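Local structure of phosphotriesterase, putative (Deinococcus radiodurans, 4J35) at residues L247-L250 with L251-Y255; T209-A212 with Y213-T217; P298-R301 with R302-I305. The protein probably acts as a metal-dependent lactonase of the phosphotriesterase family, with two divalent metal ions per subunit, and has served as a template for engineered organophosphate hydrolysis. The protein carries 7 engineered substitutions. All coordinates share one frame; numbering follows the deposited sequence.

Contact 1 of 3, residues L247-L250 with L251-Y255; sequences LTTL and LGEGY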
loop_
_atom_site.group_PDB
_atom_site.type_symbol
_atom_site.label_atom_id
_atom_site.label_comp_id
_atom_site.label_asym_id
_atom_site.label_seq_id
_atom_site.Cartn_x
_atom_site.Cartn_y
_atom_site.Cartn_z
ATOM N N LEU A 247 15.890 0.230 10.061
ATOM C CA LEU A 247 16.188 -0.327 8.749
ATOM C C LEU A 247 17.654 -0.750 8.594
ATOM O O LEU A 247 17.949 -1.805 8.017
ATOM C CB LEU A 247 15.861 0.687 7.669
ATOM C CG LEU A 247 15.746 0.149 6.251
ATOM C CD1 LEU A 247 14.446 -0.678 6.073
ATOM C CD2 LEU A 247 15.760 1.340 5.298
ATOM N N THR A 248 18.581 0.086 9.063
ATOM C CA THR A 248 20.000 -0.206 8.861
ATOM C C THR A 248 20.372 -1.465 9.662
ATOM O O THR A 248 21.158 -2.284 9.203
ATOM C CB THR A 248 20.925 0.983 9.200
ATOM O OG1 THR A 248 20.684 1.453 10.534
ATOM C CG2 THR A 248 20.664 2.111 8.223
ATOM N N THR A 249 19.798 -1.584 10.852
ATOM C CA THR A 249 19.939 -2.773 11.674
ATOM C C THR A 249 19.510 -4.026 10.926
ATOM O O THR A 249 20.192 -5.071 10.976
ATOM C CB THR A 249 19.069 -2.650 12.919
ATOM O OG1 THR A 249 19.525 -1.544 13.699
ATOM C CG2 THR A 249 19.103 -3.928 13.759
ATOM N N LEU A 250 18.360 -3.946 10.261
ATOM C CA LEU A 250 17.769 -5.131 9.627
ATOM C C LEU A 250 18.548 -5.467 8.369
ATOM O O LEU A 250 18.803 -6.616 8.060
ATOM C CB LEU A 250 16.290 -4.910 9.302
ATOM C CG LEU A 250 15.339 -4.792 10.488
ATOM C CD1 LEU A 250 13.968 -4.443 10.028
ATOM C CD2 LEU A 250 15.257 -6.181 11.208
ATOM N N LEU A 251 18.981 -4.442 7.646
ATOM C CA LEU A 251 19.832 -4.656 6.483
ATOM C C LEU A 251 21.130 -5.374 6.850
ATOM O O LEU A 251 21.631 -6.203 6.082
ATOM C CB LEU A 251 20.153 -3.276 5.840
ATOM C CG LEU A 251 18.977 -2.655 5.081
ATOM C CD1 LEU A 251 19.230 -1.112 4.753
ATOM C CD2 LEU A 251 18.761 -3.422 3.797
ATOM N N GLY A 252 21.629 -5.042 8.037
ATOM C CA GLY A 252 22.881 -5.535 8.547
ATOM C C GLY A 252 22.734 -6.986 8.995
ATOM O O GLY A 252 23.723 -7.642 9.282
ATOM N N GLU A 253 21.500 -7.460 9.052
ATOM C CA GLU A 253 21.190 -8.826 9.456
ATOM C C GLU A 253 20.740 -9.626 8.235
ATOM O O GLU A 253 20.188 -10.705 8.373
ATOM C CB GLU A 253 20.136 -8.831 10.554
ATOM C CG GLU A 253 20.557 -8.166 11.884
ATOM C CD GLU A 253 19.386 -7.948 12.825
ATOM O OE1 GLU A 253 18.235 -8.129 12.375
ATOM O OE2 GLU A 253 19.592 -7.600 14.014
ATOM N N GLY A 254 21.006 -9.090 7.045
ATOM C CA GLY A 254 20.823 -9.787 5.776
ATOM C C GLY A 254 19.401 -9.852 5.251
ATOM O O GLY A 254 19.035 -10.742 4.475
ATOM N N TYR A 255 18.579 -8.888 5.645
ATOM C CA TYR A 255 17.158 -8.942 5.345
ATOM C C TYR A 255 16.762 -8.144 4.099
ATOM O O TYR A 255 15.567 -7.915 3.868
ATOM C CB TYR A 255 16.387 -8.362 6.522
ATOM C CG TYR A 255 16.159 -9.305 7.699
ATOM C CD1 TYR A 255 15.527 -10.515 7.543
ATOM C CD2 TYR A 255 16.534 -8.922 8.976
ATOM C CE1 TYR A 255 15.290 -11.340 8.646
ATOM C CE2 TYR A 255 16.303 -9.701 10.056
ATOM C CZ TYR A 255 15.698 -10.920 9.902
ATOM O OH TYR A 255 15.478 -11.665 11.035
#

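Contact 2 of 3, residues T209-A212 with Y213-T217; sequences TDPA and YHRET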
loop_
_atom_site.group_PDB
_atom_site.type_symbol
_atom_site.label_atom_id
_atom_site.label_comp_id
_atom_site.label_asym_id
_atom_site.label_seq_id
_atom_site.Cartn_x
_atom_site.Cartn_y
_atom_site.Cartn_z
ATOM N N THR A 209 9.236 0.932 16.338
ATOM C CA THR A 209 10.681 1.181 16.384
ATOM C C THR A 209 11.475 0.101 17.132
ATOM O O THR A 209 12.664 0.281 17.402
ATOM C CB THR A 209 11.018 2.531 17.049
ATOM O OG1 THR A 209 10.434 2.581 18.357
ATOM C CG2 THR A 209 10.492 3.704 16.214
ATOM N N ASP A 210 10.831 -1.007 17.471
ATOM C CA ASP A 210 11.540 -2.136 18.097
ATOM C C ASP A 210 11.831 -3.179 17.044
ATOM O O ASP A 210 10.912 -3.833 16.559
ATOM C CB ASP A 210 10.693 -2.753 19.208
ATOM C CG ASP A 210 11.442 -3.817 20.021
ATOM O OD1 ASP A 210 12.391 -4.455 19.508
ATOM O OD2 ASP A 210 11.055 -4.018 21.188
ATOM N N PRO A 211 13.117 -3.354 16.692
ATOM C CA PRO A 211 13.578 -4.305 15.673
ATOM C C PRO A 211 13.109 -5.740 15.952
ATOM O O PRO A 211 12.987 -6.558 15.025
ATOM C CB PRO A 211 15.107 -4.220 15.788
ATOM C CG PRO A 211 15.374 -2.946 16.447
ATOM C CD PRO A 211 14.249 -2.699 17.366
ATOM N N ALA A 212 12.847 -6.058 17.215
ATOM C CA ALA A 212 12.440 -7.431 17.561
ATOM C C ALA A 212 11.052 -7.711 16.992
ATOM O O ALA A 212 10.734 -8.845 16.650
ATOM C CB ALA A 212 12.445 -7.648 19.065
ATOM N N TYR A 213 10.243 -6.663 16.877
ATOM C CA TYR A 213 8.892 -6.767 16.321
ATOM C C TYR A 213 8.981 -7.084 14.831
ATOM O O TYR A 213 8.257 -7.929 14.326
ATOM C CB TYR A 213 8.161 -5.454 16.581
ATOM C CG TYR A 213 6.832 -5.258 15.885
ATOM C CD1 TYR A 213 5.660 -5.817 16.392
ATOM C CD2 TYR A 213 6.746 -4.481 14.744
ATOM C CE1 TYR A 213 4.441 -5.607 15.762
ATOM C CE2 TYR A 213 5.530 -4.256 14.111
ATOM C CZ TYR A 213 4.387 -4.825 14.618
ATOM O OH TYR A 213 3.192 -4.585 13.978
ATOM N N HIS A 214 9.895 -6.413 14.131
ATOM C CA HIS A 214 10.150 -6.709 12.723
ATOM C C HIS A 214 10.706 -8.117 12.515
ATOM O O HIS A 214 10.326 -8.826 11.592
ATOM C CB HIS A 214 11.130 -5.693 12.143
ATOM C CG HIS A 214 10.685 -4.284 12.327
ATOM N ND1 HIS A 214 10.771 -3.637 13.539
ATOM C CD2 HIS A 214 10.102 -3.408 11.473
ATOM C CE1 HIS A 214 10.265 -2.423 13.424
ATOM N NE2 HIS A 214 9.843 -2.266 12.185
ATOM N N ARG A 215 11.670 -8.498 13.331
ATOM C CA ARG A 215 12.303 -9.810 13.155
ATOM C C ARG A 215 11.269 -10.917 13.337
ATOM O O ARG A 215 11.223 -11.904 12.603
ATOM C CB ARG A 215 13.432 -9.957 14.152
ATOM C CG ARG A 215 14.663 -9.149 13.746
ATOM C CD ARG A 215 15.851 -9.469 14.590
ATOM N NE ARG A 215 15.801 -8.757 15.847
ATOM C CZ ARG A 215 16.611 -7.770 16.194
ATOM N NH1 ARG A 215 17.573 -7.340 15.381
ATOM N NH2 ARG A 215 16.431 -7.194 17.377
ATOM N N GLU A 216 10.396 -10.720 14.298
ATOM C CA GLU A 216 9.334 -11.696 14.490
ATOM C C GLU A 216 8.406 -11.845 13.280
ATOM O O GLU A 216 8.003 -12.939 12.930
ATOM C CB GLU A 216 8.501 -11.344 15.703
ATOM C CG GLU A 216 7.507 -12.410 16.010
ATOM C CD GLU A 216 6.695 -12.106 17.242
ATOM O OE1 GLU A 216 7.002 -11.096 17.906
ATOM O OE2 GLU A 216 5.760 -12.892 17.532
ATOM N N THR A 217 8.041 -10.734 12.644
ATOM C CA THR A 217 7.239 -10.805 11.450
ATOM C C THR A 217 7.962 -11.519 10.321
ATOM O O THR A 217 7.351 -12.346 9.604
ATOM C CB THR A 217 6.852 -9.318 10.974
ATOM O OG1 THR A 217 6.283 -8.619 12.077
ATOM C CG2 THR A 217 5.836 -9.365 9.880
#

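Contact 3 of 3, residues P298-R301 with R302-I305; sequences PDLR and RRGI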
loop_
_atom_site.group_PDB
_atom_site.type_symbol
_atom_site.label_atom_id
_atom_site.label_comp_id
_atom_site.label_asym_id
_atom_site.label_seq_id
_atom_site.Cartn_x
_atom_site.Cartn_y
_atom_site.Cartn_z
ATOM N N PRO A 298 19.905 8.240 -0.824
ATOM C CA PRO A 298 21.273 8.743 -0.748
ATOM C C PRO A 298 21.730 8.684 0.686
ATOM O O PRO A 298 22.911 8.535 0.986
ATOM C CB PRO A 298 21.135 10.237 -1.199
ATOM C CG PRO A 298 19.920 10.264 -2.032
ATOM C CD PRO A 298 18.962 9.214 -1.400
ATOM N N ASP A 299 20.783 8.818 1.602
ATOM C CA ASP A 299 21.177 8.797 2.994
ATOM C C ASP A 299 21.575 7.329 3.377
ATOM O O ASP A 299 22.519 7.130 4.106
ATOM C CB ASP A 299 20.072 9.314 3.889
ATOM C CG ASP A 299 20.527 9.466 5.310
ATOM O OD1 ASP A 299 21.401 10.313 5.556
ATOM O OD2 ASP A 299 20.031 8.726 6.178
ATOM N N LEU A 300 20.892 6.340 2.828
ATOM C CA LEU A 300 21.279 4.938 3.109
ATOM C C LEU A 300 22.676 4.641 2.529
ATOM O O LEU A 300 23.514 4.047 3.199
ATOM C CB LEU A 300 20.253 3.971 2.537
ATOM C CG LEU A 300 18.882 4.012 3.210
ATOM C CD1 LEU A 300 17.908 3.150 2.434
ATOM C CD2 LEU A 300 18.987 3.547 4.668
ATOM N N ARG A 301 22.920 5.067 1.289
ATOM C CA ARG A 301 24.240 4.926 0.679
ATOM C C ARG A 301 25.317 5.603 1.533
ATOM O O ARG A 301 26.384 5.015 1.793
ATOM C CB ARG A 301 24.237 5.482 -0.748
ATOM C CG ARG A 301 23.394 4.643 -1.692
ATOM C CD ARG A 301 24.083 3.288 -1.956
ATOM N NE ARG A 301 25.339 3.468 -2.692
ATOM C CZ ARG A 301 26.571 3.226 -2.250
ATOM N NH1 ARG A 301 26.808 2.765 -1.029
ATOM N NH2 ARG A 301 27.592 3.476 -3.061
ATOM N N ARG A 302 25.049 6.840 1.952
ATOM C CA ARG A 302 25.946 7.513 2.882
ATOM C C ARG A 302 26.239 6.648 4.109
ATOM O O ARG A 302 27.347 6.673 4.639
ATOM C CB ARG A 302 25.381 8.811 3.377
ATOM C CG ARG A 302 26.400 9.631 4.151
ATOM C CD ARG A 302 25.790 10.920 4.776
ATOM N NE ARG A 302 24.593 10.618 5.578
ATOM C CZ ARG A 302 24.598 9.923 6.723
ATOM N NH1 ARG A 302 25.736 9.460 7.229
ATOM N NH2 ARG A 302 23.461 9.683 7.372
ATOM N N ARG A 303 25.227 5.932 4.580
ATOM C CA ARG A 303 25.341 5.148 5.809
ATOM C C ARG A 303 26.106 3.849 5.639
ATOM O O ARG A 303 26.387 3.188 6.633
ATOM C CB ARG A 303 23.956 4.801 6.344
ATOM C CG ARG A 303 23.259 5.929 7.062
ATOM C CD ARG A 303 21.831 5.554 7.382
ATOM N NE ARG A 303 21.080 6.686 7.922
ATOM C CZ ARG A 303 20.746 6.851 9.199
ATOM N NH1 ARG A 303 21.062 5.946 10.118
ATOM N NH2 ARG A 303 20.062 7.927 9.558
ATOM N N GLY A 304 26.402 3.462 4.399
ATOM C CA GLY A 304 27.104 2.212 4.140
ATOM C C GLY A 304 26.224 1.126 3.527
ATOM O O GLY A 304 26.672 0.012 3.238
ATOM N N ILE A 305 24.952 1.436 3.310
ATOM C CA ILE A 305 24.106 0.513 2.578
ATOM C C ILE A 305 24.586 0.507 1.139
ATOM O O ILE A 305 24.920 1.555 0.606
ATOM C CB ILE A 305 22.630 0.915 2.691
ATOM C CG1 ILE A 305 22.227 0.988 4.172
ATOM C CG2 ILE A 305 21.755 -0.028 1.874
ATOM C CD1 ILE A 305 22.603 -0.306 4.994
#

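Contact 1 of 3, residues L247-L250 with L251-Y255
At the C-terminal end of helix 240-251, the backbone runs from its last turn into a type I beta turn spanning Leu-251 to Gly-254, and the carbonyl of Leu-250 lies at the centre of this change. Leu-250 O takes the amide of Glu-253, with N 3.0 Å away and well above the carbonyl plane, and a weak bond from Tyr-255 N. The helical pattern persists just before this point, where Leu-251 N donates to Leu-247 O at 2.9 Å along a nearly straight path (166°). Tyr-255 folds back over the exit: its CG stands beside the backbone N (chi1 -81°), which brings ring atom CD2 to 3.8 Å from the CD2 methyl of Leu-250, the two side chains crossing at a slant, while Leu-250 O lies at the ring edge. The tyrosine side chain also touches Arg-215 of helix 211-218. A serine here would probably leave the Leu-250 methyl and the Arg-215 side chain without the ring they pack on. Glu-253 runs alongside Thr-249, both pointing the same way, with CG 3.2 Å from Thr-249 O and OE2 3.7 Å from the Thr-249 CG2 methyl. Its carboxylate is held by a salt bridge to Arg-215, and the Thr-249 hydroxyl bonds to Ser-245 O one turn back. With a backbone phi of 79°, Gly-254 occupies a conformation that favours glycine. Leu-247, Leu-250 and Leu-251 pack on Leu-259 of strand 259-261, while helix 211-218 meets Leu-250 and Tyr-255, and helix 291-303 packs against Leu-247 and Thr-248.

Contact 2 of 3, residues T209-A212 with Y213-T217
Asp-210 O is gripped from opposite faces of its carbonyl plane by two donors, the backbone N of Tyr-213 at 2.9 Å and the ring ND1 of His-214 at 3.0 Å. The carbonyl oxygen lies close to the imidazole plane, at the edge of the ring. Because NE2 of the same buried ring bonds to Met-205 O, both nitrogens face carbonyl acceptors, which would favour a protonated imidazole. Asp-210 is also the N-cap of helix 211-218: with CG anti to its backbone N (chi1 -173°), OD1 accepts from Ala-212 N at 2.8 Å, on the anti side of the carboxylate and somewhat out of its plane. Over the first turn, Arg-215 bends at chi3 and brings one guanidinium face, toward its rim, over Pro-211, with Arg-215 NH2 3.6 Å from Pro-211 CB; its charge is answered by Glu-253. One turn on, Thr-217 OG1 and N both reach Tyr-213 O, again from opposite faces. The contact begins the helix of the beta-alpha-beta unit that links strand 200-202 to strand 223-226. Tyr-213 leans toward helix 183-192, its hydroxyl bonded to Gly-183 N and its side chain about 8 Å from that of the metal ligand His-204, whereas His-214 packs on Phe-226 of strand 223-226 and on helix 240-251.

Contact 3 of 3, residues P298-R301 with R302-I305
Asp-299 divides its carboxylate between two arginines of the following turn, one oxygen for each. Arg-302 lies alongside it, pointing the same way, and its guanidinium, turned 55° from the carboxylate plane, presents an edge to OD1: NH2 donates at 2.8 Å on the syn side but tilted out of the carboxylate plane, with NE adding a weaker bond. Arg-303 instead runs across the aspartate, and its guanidinium plane is turned 75° from the carboxylate. Its chain is extended from CG to NE, and NE donates almost straight to Asp-299 OD2 at 2.9 Å, coming from above the carboxylate plane. One negative group thus answers two positive ones, which probably eases the crowding of charge at this helix end. Arg-301 goes another way, its chain bent at chi2 and chi3, and NH1 meets Ile-305 O edge-on at 2.8 Å while NE forms a salt bridge with Glu-307. The helix closes in a Schellman motif: Gly-304 N binds Arg-301 O at 3.0 Å and Ile-305 N binds Leu-300 O at 3.0 Å. Gly-304 has a phi of 108°, where a side chain would jam against the preceding carbonyl oxygen. The closure sets Ile-305 beside Leu-300, their CB atoms 3.9 Å apart. Both side chains meet neighbouring helices: Leu-300 packs on Leu-247 and Ile-305 on Leu-251 of helix 240-251, and both also touch helix 307-322.

Overall arrangement
Along the chain the order is contact 2, contact 1, contact 3, but in space contact 1 stands in the middle. Its centre is about 11 Å from that of contact 2 and about 13 Å from that of contact 3, while contacts 2 and 3, about 22 Å apart between centres, do not touch. The end of helix 240-251 therefore joins the start of helix 211-218, through a salt bridge and leucine packing, to the end of helix 291-303, through apolar packing and Thr-248 against Arg-303. All three belong to the helical layer outside the parallel strands of this TIM-barrel family member; contacts 1 and 3 lie away from the metal site, and contact 2 comes nearer through Tyr-213.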